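Local atomic coordinates of Emp47p (form2) (Saccharomyces cerevisiae, PDB entry 2A6Z), a protein that serves as a calcium-independent, carbohydrate-binding cargo receptor in glycoprotein secretion and is probably required for Emp46p to leave the endoplasmic reticulum. Residues E30-E35 / I39-N44; Q55-K60 / M216-G221; F63-T68 / F84-D89; P93-K96 / P102-Y105; G149-S154 / N207-E212. All blocks are in the same frame, centred on the assembly; numbering follows the deposited sequence.

Contact 1: residues E30-E35 / I39-N44; sequences EQASLE and IVLTSN
Ser33 and Val40 exchange two backbone hydrogen bonds in a beta hairpin made of strands 33-35 and 38-40. The hairpin forms one edge of a seven-stranded antiparallel sheet in the legume-type lectin sandwich. Ser33 N gives to Val40 O at 3.0 Å, and Val40 N gives back to Ser33 O at 2.8 Å. The next pair, Leu34 with Ile39, is non-hydrogen-bonded.

Ile39 has the most area buried. Its CG1 lies 4.0 Å from Leu34 CD1, and the two side chains cross at about a right angle. Val40 belongs to the other face of the sheet. Its CG1 is anti to the backbone N (chi1 177°), which leaves CG2 beside that N and 3.7 Å from Glu35 CG. Backbone hydrogen bonds of Ile39 with Ile213 and Leu41 with Phe211 join the hairpin to strand 210-220, where Val40 also touches Ser210 and Glu212.

Ala32 lies just ahead of its strand. Its CA makes a C-H...O contact with Val40 O at 3.3 Å, so that carbonyl receives two groups from the partner. Ala32 CB rests on Leu41 CD2 at 4.0 Å. Leu41 also touches Val197 of the opposing sheet.

Beyond the paired residues, two waters link the segments. One gives to Leu41 O at 2.7 Å and weakly to Gln31 O, and accepts from Ser43 N at 2.9 Å. The second runs from the Gln31 carbonyl to the Ser43 hydroxyl.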
# COMPACT_ATOMS: atom_id res chain seq x y z
N GLU A 30 -6.25 14.40 1.09
CA GLU A 30 -6.47 14.59 2.52
C GLU A 30 -5.28 15.43 2.97
O GLU A 30 -5.03 16.45 2.29
CB GLU A 30 -6.81 13.35 3.35
CG GLU A 30 -8.07 12.68 2.87
CD GLU A 30 -7.90 12.00 1.51
OE1 GLU A 30 -6.87 11.30 1.42
OE2 GLU A 30 -8.78 12.17 0.66
N GLN A 31 -4.57 15.06 4.01
CA GLN A 31 -3.48 15.85 4.51
C GLN A 31 -2.12 15.28 4.16
O GLN A 31 -1.11 15.65 4.76
CB GLN A 31 -3.71 16.13 5.99
CG GLN A 31 -4.92 17.05 6.25
CD GLN A 31 -4.77 18.47 5.78
OE1 GLN A 31 -3.85 19.17 6.20
NE2 GLN A 31 -5.71 18.84 4.89
N ALA A 32 -2.03 14.43 3.14
CA ALA A 32 -0.72 14.00 2.66
C ALA A 32 0.07 15.16 2.05
O ALA A 32 -0.49 16.01 1.39
CB ALA A 32 -0.90 12.94 1.58
N SER A 33 1.38 15.20 2.26
CA SER A 33 2.18 16.34 1.77
C SER A 33 3.62 15.89 1.51
O SER A 33 4.16 15.07 2.24
CB SER A 33 2.16 17.40 2.83
OG SER A 33 3.09 17.29 3.87
N LEU A 34 4.19 16.48 0.45
CA LEU A 34 5.63 16.30 0.23
C LEU A 34 6.42 17.16 1.21
O LEU A 34 6.16 18.36 1.34
CB LEU A 34 5.97 16.66 -1.21
CG LEU A 34 7.45 16.63 -1.61
CD1 LEU A 34 7.99 15.21 -1.52
CD2 LEU A 34 7.61 17.19 -3.01
N GLU A 35 7.30 16.56 1.94
CA GLU A 35 8.19 17.17 2.89
C GLU A 35 9.59 16.76 2.44
O GLU A 35 9.72 16.19 1.30
CB GLU A 35 7.86 16.75 4.33
CG GLU A 35 6.41 17.03 4.72
CD GLU A 35 6.05 18.50 4.52
OE1 GLU A 35 7.01 19.28 4.30
OE2 GLU A 35 4.84 18.86 4.56
N ILE A 39 6.97 11.74 1.02
CA ILE A 39 5.57 12.14 1.19
C ILE A 39 5.09 11.62 2.52
O ILE A 39 5.13 10.41 2.80
CB ILE A 39 4.69 11.73 -0.00
CG1 ILE A 39 5.07 12.53 -1.25
CG2 ILE A 39 3.20 11.82 0.35
CD1 ILE A 39 4.43 12.04 -2.54
N VAL A 40 4.66 12.55 3.37
CA VAL A 40 4.14 12.21 4.69
C VAL A 40 2.65 12.07 4.61
O VAL A 40 1.97 13.02 4.24
CB VAL A 40 4.53 13.30 5.69
CG1 VAL A 40 3.95 12.98 7.04
CG2 VAL A 40 6.04 13.46 5.79
N LEU A 41 2.14 10.88 4.96
CA LEU A 41 0.73 10.63 4.88
C LEU A 41 -0.00 11.11 6.13
O LEU A 41 -1.15 11.52 6.04
CB LEU A 41 0.46 9.13 4.66
CG LEU A 41 1.04 8.60 3.32
CD1 LEU A 41 0.84 7.08 3.28
CD2 LEU A 41 0.42 9.25 2.14
N THR A 42 0.66 10.93 7.30
CA THR A 42 -0.02 11.28 8.58
C THR A 42 0.82 12.22 9.36
O THR A 42 1.57 11.86 10.23
CB THR A 42 -0.33 9.95 9.34
OG1 THR A 42 0.86 9.16 9.60
CG2 THR A 42 -1.36 9.13 8.60
N SER A 43 0.66 13.54 9.01
CA SER A 43 1.59 14.53 9.50
C SER A 43 1.27 15.12 10.88
O SER A 43 2.11 15.89 11.37
CB SER A 43 1.67 15.67 8.47
OG SER A 43 0.44 16.29 8.24
N ASN A 44 0.16 14.83 11.53
CA ASN A 44 -0.10 15.30 12.88
C ASN A 44 -0.99 14.31 13.62
O ASN A 44 -1.31 13.23 13.12
CB ASN A 44 -0.69 16.71 12.79
CG ASN A 44 -2.04 16.87 12.22
OD1 ASN A 44 -2.84 15.98 12.16
ND2 ASN A 44 -2.39 18.16 11.90
O HOH W 1 -1.50 14.00 7.16
O HOH W 2 0.38 17.99 5.94

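Contact 2: residues Q55-K60 / M216-G221; sequences QGFDLK and MQFFNG
Phe218 drives the edge of its ring into the face of Phe57. From CB, the Phe218 side chain leaves with CG anti to the backbone N (chi1 -167°), and this swings the ring across to segment 55-60. Met216 CE flanks the ring edge, about 3.9 Å from both Phe218 CB and Phe218 CD1. The touching across the contact is done by CE2 and CZ. CE2 lies 3.7 Å from Phe57 CE1 and 4.0 Å from Phe57 CZ. CZ, the tip, goes deepest. It stands 3.5 Å above the Phe57 ring plane, over its centre, and is 3.6 Å from Phe57 CZ. All six ring carbons of Phe57 lie around it.

Phe57 and Phe218 form a T-shaped pair, with ring centroids 4.7 Å apart and planes at 62°. It bridges the two sheets of the beta sandwich: strand 48-58 belongs to one and strand 210-220 to the other. The CA atoms of Phe57 and Phe218 are 10.5 Å apart, and the two rings fill that distance.

Phe63 joins the pair, meeting Phe57 edge-to-face and Phe218 with the ring planes parallel. On the other face of Phe57, Leu59 N lies 4.1 Å above the plane, toward the rim.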
# COMPACT_ATOMS: atom_id res chain seq x y z
N GLN A 55 -3.66 7.97 -13.34
CA GLN A 55 -4.16 7.14 -14.44
C GLN A 55 -4.27 5.71 -13.98
O GLN A 55 -3.41 5.18 -13.22
CB GLN A 55 -3.25 7.29 -15.63
CG GLN A 55 -3.04 8.70 -16.17
CD GLN A 55 -4.15 9.69 -16.29
OE1 GLN A 55 -4.13 10.90 -15.92
NE2 GLN A 55 -5.28 9.25 -16.84
N GLY A 56 -5.30 5.03 -14.51
CA GLY A 56 -5.41 3.62 -14.24
C GLY A 56 -4.35 2.81 -14.98
O GLY A 56 -3.84 3.27 -15.97
N PHE A 57 -4.12 1.60 -14.47
CA PHE A 57 -3.23 0.61 -15.03
C PHE A 57 -4.09 -0.49 -15.62
O PHE A 57 -4.90 -1.10 -14.92
CB PHE A 57 -2.29 0.09 -13.94
CG PHE A 57 -1.58 -1.21 -14.32
CD1 PHE A 57 -0.62 -1.28 -15.31
CD2 PHE A 57 -1.94 -2.41 -13.70
CE1 PHE A 57 -0.02 -2.50 -15.63
CE2 PHE A 57 -1.33 -3.62 -13.97
CZ PHE A 57 -0.39 -3.67 -14.96
N ASP A 58 -3.91 -0.75 -16.93
CA ASP A 58 -4.67 -1.78 -17.60
C ASP A 58 -3.96 -3.11 -17.41
O ASP A 58 -2.90 -3.40 -17.98
CB ASP A 58 -4.71 -1.43 -19.09
CG ASP A 58 -5.59 -2.34 -19.90
OD1 ASP A 58 -5.36 -2.31 -21.11
OD2 ASP A 58 -6.45 -3.04 -19.33
N LEU A 59 -4.56 -4.01 -16.59
CA LEU A 59 -3.91 -5.28 -16.24
C LEU A 59 -4.07 -6.27 -17.40
O LEU A 59 -5.16 -6.81 -17.64
CB LEU A 59 -4.49 -5.82 -14.95
CG LEU A 59 -3.94 -7.22 -14.58
CD1 LEU A 59 -2.45 -7.19 -14.29
CD2 LEU A 59 -4.72 -7.79 -13.40
N LYS A 60 -2.97 -6.61 -18.04
CA LYS A 60 -2.93 -7.58 -19.14
C LYS A 60 -1.83 -8.63 -18.97
O LYS A 60 -1.90 -9.67 -19.64
CB LYS A 60 -2.73 -6.87 -20.48
CG LYS A 60 -3.84 -5.87 -20.82
CD LYS A 60 -5.12 -6.61 -21.18
CE LYS A 60 -6.16 -5.63 -21.67
NZ LYS A 60 -7.53 -6.13 -21.41
N MET A 216 8.31 4.56 -5.06
CA MET A 216 7.54 3.40 -5.51
C MET A 216 8.01 3.11 -6.93
O MET A 216 8.14 4.01 -7.74
CB MET A 216 6.03 3.68 -5.45
CG MET A 216 5.09 2.53 -5.86
SD MET A 216 4.82 2.77 -7.64
CE MET A 216 3.82 1.32 -8.00
N GLN A 217 8.26 1.84 -7.22
CA GLN A 217 8.65 1.46 -8.55
C GLN A 217 7.70 0.39 -9.06
O GLN A 217 7.39 -0.58 -8.36
CB GLN A 217 10.09 0.98 -8.60
CG GLN A 217 10.94 2.24 -8.35
CD GLN A 217 12.40 1.95 -8.63
OE1 GLN A 217 13.01 2.59 -9.51
NE2 GLN A 217 12.96 0.99 -7.90
N PHE A 218 7.25 0.57 -10.29
CA PHE A 218 6.40 -0.38 -10.98
C PHE A 218 7.18 -0.97 -12.13
O PHE A 218 7.79 -0.20 -12.89
CB PHE A 218 5.14 0.38 -11.49
CG PHE A 218 4.05 -0.56 -11.94
CD1 PHE A 218 3.02 -0.89 -11.07
CD2 PHE A 218 4.04 -1.13 -13.19
CE1 PHE A 218 2.01 -1.76 -11.44
CE2 PHE A 218 3.00 -1.98 -13.59
CZ PHE A 218 1.99 -2.30 -12.69
N PHE A 219 7.14 -2.28 -12.28
CA PHE A 219 7.79 -2.97 -13.40
C PHE A 219 6.80 -3.82 -14.13
O PHE A 219 5.91 -4.46 -13.55
CB PHE A 219 8.95 -3.87 -12.92
CG PHE A 219 9.98 -3.18 -12.06
CD1 PHE A 219 11.19 -2.78 -12.61
CD2 PHE A 219 9.77 -2.93 -10.72
CE1 PHE A 219 12.18 -2.12 -11.86
CE2 PHE A 219 10.73 -2.27 -9.97
CZ PHE A 219 11.96 -1.84 -10.49
N ASN A 220 7.00 -3.92 -15.44
CA ASN A 220 6.43 -5.06 -16.14
C ASN A 220 7.21 -6.32 -15.77
O ASN A 220 8.45 -6.31 -15.59
CB ASN A 220 6.45 -4.67 -17.61
CG ASN A 220 5.47 -3.53 -17.85
OD1 ASN A 220 4.29 -3.53 -17.48
ND2 ASN A 220 5.88 -2.42 -18.47
N GLY A 221 6.61 -7.44 -15.66
CA GLY A 221 7.25 -8.71 -15.31
C GLY A 221 7.51 -8.78 -13.82
O GLY A 221 7.05 -7.91 -13.04

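Contact 3: residues F63-T68 / F84-D89; sequences FTMEWT and FWFVQD
A single water links Trp67 to the backbone of the facing strand at Trp85, deep inside an otherwise apolar interface. Trp67 NE1 donates to the water at 2.9 Å, and the water donates to Trp85 O at 2.8 Å. Strands 63-72 and 81-88 belong to opposite sheets of the beta sandwich. Their axes here approach to 10.2 Å and run nearly antiparallel.

Phe84 turns its ring edge toward the five-membered ring of Trp67, with the planes at 51°. Its CD1 is 3.5 Å from Trp67 CG, and the two side chains run alongside each other, pointing opposite ways.

Farther along, Phe63 and Phe86 reach toward each other from the two sheets and overlap in an offset stack. Phe63 CG sits between the backbone N and the carbonyl carbon (chi1 69°), and this carries the ring inward. Phe63 CZ lies over one face of Phe86, 3.4 Å from Phe86 CZ, with the planes tilted by 29°. Met65 adds a Met-aromatic contact: its SD lies 4.0 Å from Phe86 CD1, oblique to the ring.

The join between the sheets is thus made by rings, a thioether and dispersion forces, without a direct hydrogen bond. The water gives the buried indole N-H an acceptor and brings a donor to a strand carbonyl.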
# COMPACT_ATOMS: atom_id res chain seq x y z
N PHE A 63 3.32 -8.21 -13.40
CA PHE A 63 3.85 -6.92 -12.96
C PHE A 63 4.42 -7.08 -11.55
O PHE A 63 4.17 -8.02 -10.85
CB PHE A 63 2.73 -5.83 -12.97
CG PHE A 63 1.65 -6.02 -11.93
CD1 PHE A 63 1.76 -5.41 -10.68
CD2 PHE A 63 0.56 -6.80 -12.20
CE1 PHE A 63 0.81 -5.61 -9.73
CE2 PHE A 63 -0.43 -7.02 -11.23
CZ PHE A 63 -0.29 -6.43 -9.98
N THR A 64 5.17 -6.01 -11.19
CA THR A 64 5.76 -5.87 -9.88
C THR A 64 5.47 -4.44 -9.39
O THR A 64 5.61 -3.46 -10.17
CB THR A 64 7.26 -6.01 -9.95
OG1 THR A 64 7.59 -7.29 -10.47
CG2 THR A 64 7.94 -5.89 -8.60
N MET A 65 5.12 -4.30 -8.11
CA MET A 65 5.04 -3.02 -7.43
C MET A 65 5.96 -3.07 -6.22
O MET A 65 5.79 -3.96 -5.36
CB MET A 65 3.64 -2.75 -6.98
CG MET A 65 2.46 -2.68 -7.90
SD MET A 65 0.73 -2.59 -7.36
CE MET A 65 0.63 -4.10 -6.39
N GLU A 66 6.90 -2.12 -6.09
CA GLU A 66 7.78 -2.05 -4.93
C GLU A 66 7.55 -0.74 -4.23
O GLU A 66 7.80 0.35 -4.81
CB GLU A 66 9.24 -2.15 -5.35
CG GLU A 66 9.62 -3.46 -5.99
CD GLU A 66 11.01 -3.64 -6.46
OE1 GLU A 66 11.81 -2.67 -6.36
OE2 GLU A 66 11.34 -4.74 -6.93
N TRP A 67 7.11 -0.80 -2.99
CA TRP A 67 6.88 0.41 -2.15
C TRP A 67 7.97 0.51 -1.11
O TRP A 67 8.22 -0.46 -0.38
CB TRP A 67 5.53 0.27 -1.45
CG TRP A 67 4.32 0.46 -2.26
CD1 TRP A 67 3.51 -0.48 -2.81
CD2 TRP A 67 3.73 1.74 -2.64
NE1 TRP A 67 2.46 0.12 -3.50
CE2 TRP A 67 2.58 1.47 -3.38
CE3 TRP A 67 4.10 3.08 -2.35
CZ2 TRP A 67 1.75 2.50 -3.90
CZ3 TRP A 67 3.26 4.07 -2.88
CH2 TRP A 67 2.14 3.76 -3.63
N THR A 68 8.56 1.70 -1.00
CA THR A 68 9.57 1.96 0.02
C THR A 68 8.94 2.99 1.02
O THR A 68 8.62 4.11 0.61
CB THR A 68 10.84 2.54 -0.61
OG1 THR A 68 11.36 1.63 -1.57
CG2 THR A 68 11.91 2.74 0.45
N PHE A 84 -1.82 -0.42 1.19
CA PHE A 84 -1.35 -0.37 -0.19
C PHE A 84 -2.39 -1.07 -1.05
O PHE A 84 -2.81 -2.17 -0.72
CB PHE A 84 0.02 -1.05 -0.34
CG PHE A 84 1.06 -0.50 0.59
CD1 PHE A 84 1.90 0.52 0.20
CD2 PHE A 84 1.21 -1.01 1.89
CE1 PHE A 84 2.85 1.04 1.04
CE2 PHE A 84 2.13 -0.47 2.76
CZ PHE A 84 2.97 0.55 2.32
N TRP A 85 -2.82 -0.40 -2.12
CA TRP A 85 -4.01 -0.82 -2.85
C TRP A 85 -3.71 -1.20 -4.30
O TRP A 85 -2.87 -0.56 -4.95
CB TRP A 85 -5.02 0.33 -2.88
CG TRP A 85 -5.42 0.82 -1.52
CD1 TRP A 85 -4.83 1.85 -0.82
CD2 TRP A 85 -6.50 0.33 -0.70
NE1 TRP A 85 -5.49 2.03 0.40
CE2 TRP A 85 -6.50 1.12 0.47
CE3 TRP A 85 -7.46 -0.69 -0.86
CZ2 TRP A 85 -7.44 0.92 1.51
CZ3 TRP A 85 -8.38 -0.86 0.15
CH2 TRP A 85 -8.37 -0.07 1.33
N PHE A 86 -4.45 -2.17 -4.78
CA PHE A 86 -4.48 -2.55 -6.20
C PHE A 86 -5.94 -2.93 -6.49
O PHE A 86 -6.33 -4.05 -6.22
CB PHE A 86 -3.48 -3.69 -6.43
CG PHE A 86 -3.48 -4.19 -7.88
CD1 PHE A 86 -2.85 -3.40 -8.85
CD2 PHE A 86 -4.07 -5.39 -8.26
CE1 PHE A 86 -2.80 -3.81 -10.19
CE2 PHE A 86 -4.01 -5.80 -9.57
CZ PHE A 86 -3.36 -5.01 -10.53
N VAL A 87 -6.71 -1.95 -6.97
CA VAL A 87 -8.17 -2.12 -6.95
C VAL A 87 -8.82 -1.59 -8.26
O VAL A 87 -8.38 -0.57 -8.80
CB VAL A 87 -8.84 -1.41 -5.74
CG1 VAL A 87 -8.28 -1.98 -4.41
CG2 VAL A 87 -8.64 0.09 -5.74
N GLN A 88 -9.84 -2.28 -8.71
CA GLN A 88 -10.49 -1.86 -9.97
C GLN A 88 -11.43 -0.70 -9.72
O GLN A 88 -12.31 -0.78 -8.88
CB GLN A 88 -11.31 -3.01 -10.53
CG GLN A 88 -10.62 -4.23 -10.97
CD GLN A 88 -11.67 -5.29 -11.35
OE1 GLN A 88 -12.49 -5.07 -12.24
NE2 GLN A 88 -11.61 -6.42 -10.63
N ASP A 89 -11.25 0.38 -10.47
CA ASP A 89 -12.17 1.53 -10.42
C ASP A 89 -11.88 2.36 -11.69
O ASP A 89 -10.82 2.24 -12.27
CB ASP A 89 -11.98 2.32 -9.16
CG ASP A 89 -13.17 3.12 -8.68
OD1 ASP A 89 -13.97 3.50 -9.56
OD2 ASP A 89 -13.32 3.31 -7.48
O HOH W 3 -0.17 -0.70 -4.34

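Contact 4: residues P93-K96 / P102-Y105; sequences PRDK and PVNY
Asp95 reaches across to the backbone of Val103, and its side-chain conformation sets up the bond. CG is anti to the backbone N (chi1 -175°), which directs the carboxylate to segment 102-105. Val103 N donates to Asp95 OD2 at 2.9 Å. The bond is nearly straight at the hydrogen, but the N-H arrives from above the carboxylate plane, 44° out of it. Val103 CG1 comes within 3.4 Å of Asp95 OD2, a close C...O contact.

Asn104 holds its CG between the backbone N and the carbonyl carbon (chi1 60°). This folds the amide back, and Asn104 OD1 lies 3.5 Å from Asp95 CB. A water gives to Asn104 OD1 at 3.1 Å and accepts a weak bond from Asp95 N.

On the buried side the two prolines touch, Pro93 CB to Pro102 CG at 3.8 Å. Both rest on Trp52 of strand 48-58. The whole contact lies within the long loop between strands 81-88 and 108-113, and it holds two passes of that loop together against the sheet.

Gln97 NE2 donates to Asp95 OD1, so each carboxylate oxygen has an N-H partner. These donors would be expected to stabilise the charged form of Asp95.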
# COMPACT_ATOMS: atom_id res chain seq x y z
N PRO A 93 -10.26 5.89 -6.22
CA PRO A 93 -11.46 5.52 -5.46
C PRO A 93 -11.96 6.64 -4.59
O PRO A 93 -11.17 7.33 -3.91
CB PRO A 93 -10.96 4.31 -4.64
CG PRO A 93 -9.91 3.71 -5.54
CD PRO A 93 -9.14 4.92 -6.06
N ARG A 94 -13.29 6.81 -4.57
CA ARG A 94 -13.84 7.89 -3.78
C ARG A 94 -13.93 7.60 -2.28
O ARG A 94 -13.84 8.50 -1.43
CB ARG A 94 -15.27 8.16 -4.35
CG ARG A 94 -15.26 8.73 -5.79
CD ARG A 94 -16.73 8.91 -6.27
NE ARG A 94 -16.75 9.18 -7.70
CZ ARG A 94 -16.77 8.37 -8.74
NH1 ARG A 94 -16.77 8.89 -9.97
NH2 ARG A 94 -16.79 7.04 -8.65
N ASP A 95 -14.18 6.35 -1.94
CA ASP A 95 -14.49 5.99 -0.55
C ASP A 95 -13.22 6.04 0.32
O ASP A 95 -12.17 5.60 -0.13
CB ASP A 95 -15.17 4.64 -0.48
CG ASP A 95 -15.62 4.30 0.94
OD1 ASP A 95 -16.77 4.65 1.25
OD2 ASP A 95 -14.83 3.76 1.72
N LYS A 96 -13.36 6.55 1.53
CA LYS A 96 -12.28 6.80 2.46
C LYS A 96 -12.46 6.05 3.77
O LYS A 96 -11.77 6.41 4.74
CB LYS A 96 -12.10 8.28 2.70
CG LYS A 96 -11.98 9.15 1.46
CD LYS A 96 -10.58 9.00 0.83
CE LYS A 96 -10.55 9.71 -0.51
NZ LYS A 96 -9.15 10.03 -0.97
N PRO A 102 -10.74 2.79 0.19
CA PRO A 102 -12.11 2.32 -0.07
C PRO A 102 -12.48 1.06 0.68
O PRO A 102 -11.85 0.03 0.55
CB PRO A 102 -12.11 2.09 -1.59
CG PRO A 102 -10.65 1.74 -1.87
CD PRO A 102 -9.86 2.65 -0.98
N VAL A 103 -13.60 1.11 1.43
CA VAL A 103 -14.07 -0.06 2.19
C VAL A 103 -14.81 -1.07 1.37
O VAL A 103 -14.92 -2.24 1.75
CB VAL A 103 -14.95 0.45 3.39
CG1 VAL A 103 -16.31 0.95 2.94
CG2 VAL A 103 -15.13 -0.63 4.46
N ASN A 104 -15.29 -0.69 0.20
CA ASN A 104 -16.00 -1.53 -0.75
C ASN A 104 -15.17 -1.72 -1.99
O ASN A 104 -15.70 -1.65 -3.09
CB ASN A 104 -17.25 -0.71 -1.12
CG ASN A 104 -16.83 0.65 -1.77
OD1 ASN A 104 -15.78 1.33 -1.54
ND2 ASN A 104 -17.66 1.15 -2.72
N TYR A 105 -13.87 -1.95 -1.80
CA TYR A 105 -12.96 -2.10 -2.98
C TYR A 105 -13.19 -3.41 -3.70
O TYR A 105 -13.72 -4.37 -3.13
CB TYR A 105 -11.52 -1.97 -2.47
CG TYR A 105 -11.10 -3.09 -1.57
CD1 TYR A 105 -10.38 -4.21 -2.03
CD2 TYR A 105 -11.40 -3.03 -0.19
CE1 TYR A 105 -9.99 -5.23 -1.19
CE2 TYR A 105 -11.02 -4.06 0.67
CZ TYR A 105 -10.33 -5.13 0.17
OH TYR A 105 -9.93 -6.17 1.00
O HOH W 4 -14.55 3.38 -3.54

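Contact 5: residues G149-S154 / N207-E212; sequences GYQDSS and NAESFE
Tyr150 presents the edge of its ring to the carboxylate of Glu209. Tyr150 CE1 is 3.4 Å from Glu209 OE2, and ring and carboxylate are almost coplanar, 3° apart. The same CE1 lies 3.9 Å from Phe211 CE1, at the edge of the Phe211 ring.

Glu209 reaches out with CG anti to the backbone N (chi1 -172°) and an extended chain. On the way its CG passes over one face of Phe211. Gln151 comes in at about a right angle. Its NE2 makes two weak hydrogen bonds, to Glu209 OE1 at 3.1 Å and to Glu209 OE2 at 3.3 Å, with the amide turned 61° from the carboxylate. Gln151 OE1 in turn accepts from Gly76 N.

A water joins Tyr150 OH, 2.7 Å away, to Glu209 OE1, to which it donates at 2.8 Å. Just before the strand, Asn207 and Glu209 form an Asx turn: Asn207 OD1 accepts from Glu209 N at 2.9 Å. The contact ties the loop leading into strand 153-164 to the start of strand 210-220, in one sheet of the lectin sandwich.

Ser71 OG also donates to Glu209 OE2. The buried carboxylate therefore draws on neutral donors, an amide, a water and a hydroxyl, and the polarised C-H edge of Tyr150 probably adds a little to its stabilisation.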
# COMPACT_ATOMS: atom_id res chain seq x y z
N GLY A 149 7.70 -6.17 11.67
CA GLY A 149 7.90 -5.00 12.52
C GLY A 149 8.12 -3.76 11.61
O GLY A 149 8.83 -3.80 10.60
N TYR A 150 7.49 -2.66 11.96
CA TYR A 150 7.56 -1.44 11.15
C TYR A 150 7.68 -0.17 11.97
O TYR A 150 8.07 0.87 11.43
CB TYR A 150 6.39 -1.33 10.12
CG TYR A 150 5.09 -1.21 10.87
CD1 TYR A 150 4.53 0.05 11.15
CD2 TYR A 150 4.40 -2.35 11.34
CE1 TYR A 150 3.36 0.20 11.84
CE2 TYR A 150 3.22 -2.17 12.05
CZ TYR A 150 2.68 -0.92 12.30
OH TYR A 150 1.54 -0.84 13.03
N GLN A 151 7.25 -0.14 13.24
CA GLN A 151 7.17 1.15 13.92
C GLN A 151 8.53 1.62 14.34
O GLN A 151 9.43 0.83 14.63
CB GLN A 151 6.34 1.09 15.24
CG GLN A 151 4.85 0.96 14.95
CD GLN A 151 4.08 1.18 16.23
OE1 GLN A 151 4.44 0.66 17.27
NE2 GLN A 151 3.02 1.96 16.16
N ASP A 152 8.65 2.95 14.40
CA ASP A 152 9.76 3.58 15.10
C ASP A 152 11.11 3.16 14.52
O ASP A 152 12.08 2.91 15.24
CB ASP A 152 9.65 3.27 16.61
CG ASP A 152 10.55 4.08 17.49
OD1 ASP A 152 10.96 3.54 18.55
OD2 ASP A 152 10.88 5.25 17.16
N SER A 153 11.18 3.13 13.19
CA SER A 153 12.49 2.98 12.52
C SER A 153 12.55 3.94 11.36
O SER A 153 11.68 3.98 10.50
CB SER A 153 12.73 1.56 12.01
OG SER A 153 13.96 1.51 11.29
N SER A 154 13.67 4.70 11.33
CA SER A 154 13.90 5.64 10.25
C SER A 154 14.42 4.99 8.99
O SER A 154 14.49 5.67 7.97
CB SER A 154 14.96 6.68 10.77
OG SER A 154 14.34 7.52 11.73
N ASN A 207 -1.26 9.70 19.72
CA ASN A 207 -0.03 9.41 18.99
C ASN A 207 0.07 10.29 17.74
O ASN A 207 -0.90 10.74 17.16
CB ASN A 207 0.05 7.90 18.55
CG ASN A 207 -0.81 7.62 17.32
OD1 ASN A 207 -0.26 7.68 16.21
ND2 ASN A 207 -2.08 7.30 17.47
N ALA A 208 1.33 10.47 17.31
CA ALA A 208 1.65 11.16 16.08
C ALA A 208 2.45 10.27 15.14
O ALA A 208 3.44 10.70 14.53
CB ALA A 208 2.43 12.48 16.35
N GLU A 209 2.09 8.98 15.07
CA GLU A 209 2.82 8.11 14.15
C GLU A 209 2.78 8.69 12.75
O GLU A 209 1.72 9.09 12.24
CB GLU A 209 2.13 6.72 14.17
CG GLU A 209 2.96 5.67 13.38
CD GLU A 209 2.58 4.22 13.66
OE1 GLU A 209 1.52 3.97 14.32
OE2 GLU A 209 3.30 3.32 13.17
N SER A 210 3.99 8.69 12.14
CA SER A 210 4.14 9.34 10.82
C SER A 210 4.47 8.29 9.77
O SER A 210 5.61 7.78 9.76
CB SER A 210 5.25 10.41 10.93
OG SER A 210 5.29 11.13 9.71
N PHE A 211 3.50 7.96 8.95
CA PHE A 211 3.67 7.01 7.84
C PHE A 211 4.16 7.80 6.62
O PHE A 211 3.52 8.81 6.27
CB PHE A 211 2.34 6.32 7.53
CG PHE A 211 1.92 5.33 8.59
CD1 PHE A 211 2.56 4.10 8.67
CD2 PHE A 211 0.93 5.66 9.49
CE1 PHE A 211 2.17 3.16 9.63
CE2 PHE A 211 0.52 4.69 10.41
CZ PHE A 211 1.14 3.47 10.49
N GLU A 212 5.26 7.37 6.04
CA GLU A 212 6.00 8.17 5.05
C GLU A 212 6.41 7.30 3.86
O GLU A 212 6.81 6.13 4.06
CB GLU A 212 7.24 8.77 5.68
CG GLU A 212 6.89 9.54 6.95
CD GLU A 212 7.99 10.30 7.59
OE1 GLU A 212 9.18 10.13 7.16
OE2 GLU A 212 7.66 11.10 8.51
O HOH W 5 0.43 1.55 13.38

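Overall arrangement
The five contacts share one lectin sandwich of two antiparallel sheets. Contacts 2 and 3 join the sheets, with centres about 8 Å apart, in a shared aromatic core. Contacts 1, 4 and 5 fasten hairpin and loops to it. Contacts 1 and 5 both reach the same sheet and meet through probable hydrogen bonds of Thr42 OG1 to Glu209 O and Leu41 N to Phe211 O. Contacts 2 and 5 use opposite ends of strand 210-220, their centres about 27 Å apart. Contact 4 lies in a loop packed on Trp52 and Trp85 of the other sheet; the Glu30-Lys96 salt bridge links it to contact 1. Contact 1 comes first in the chain; contact 2 encloses the rest.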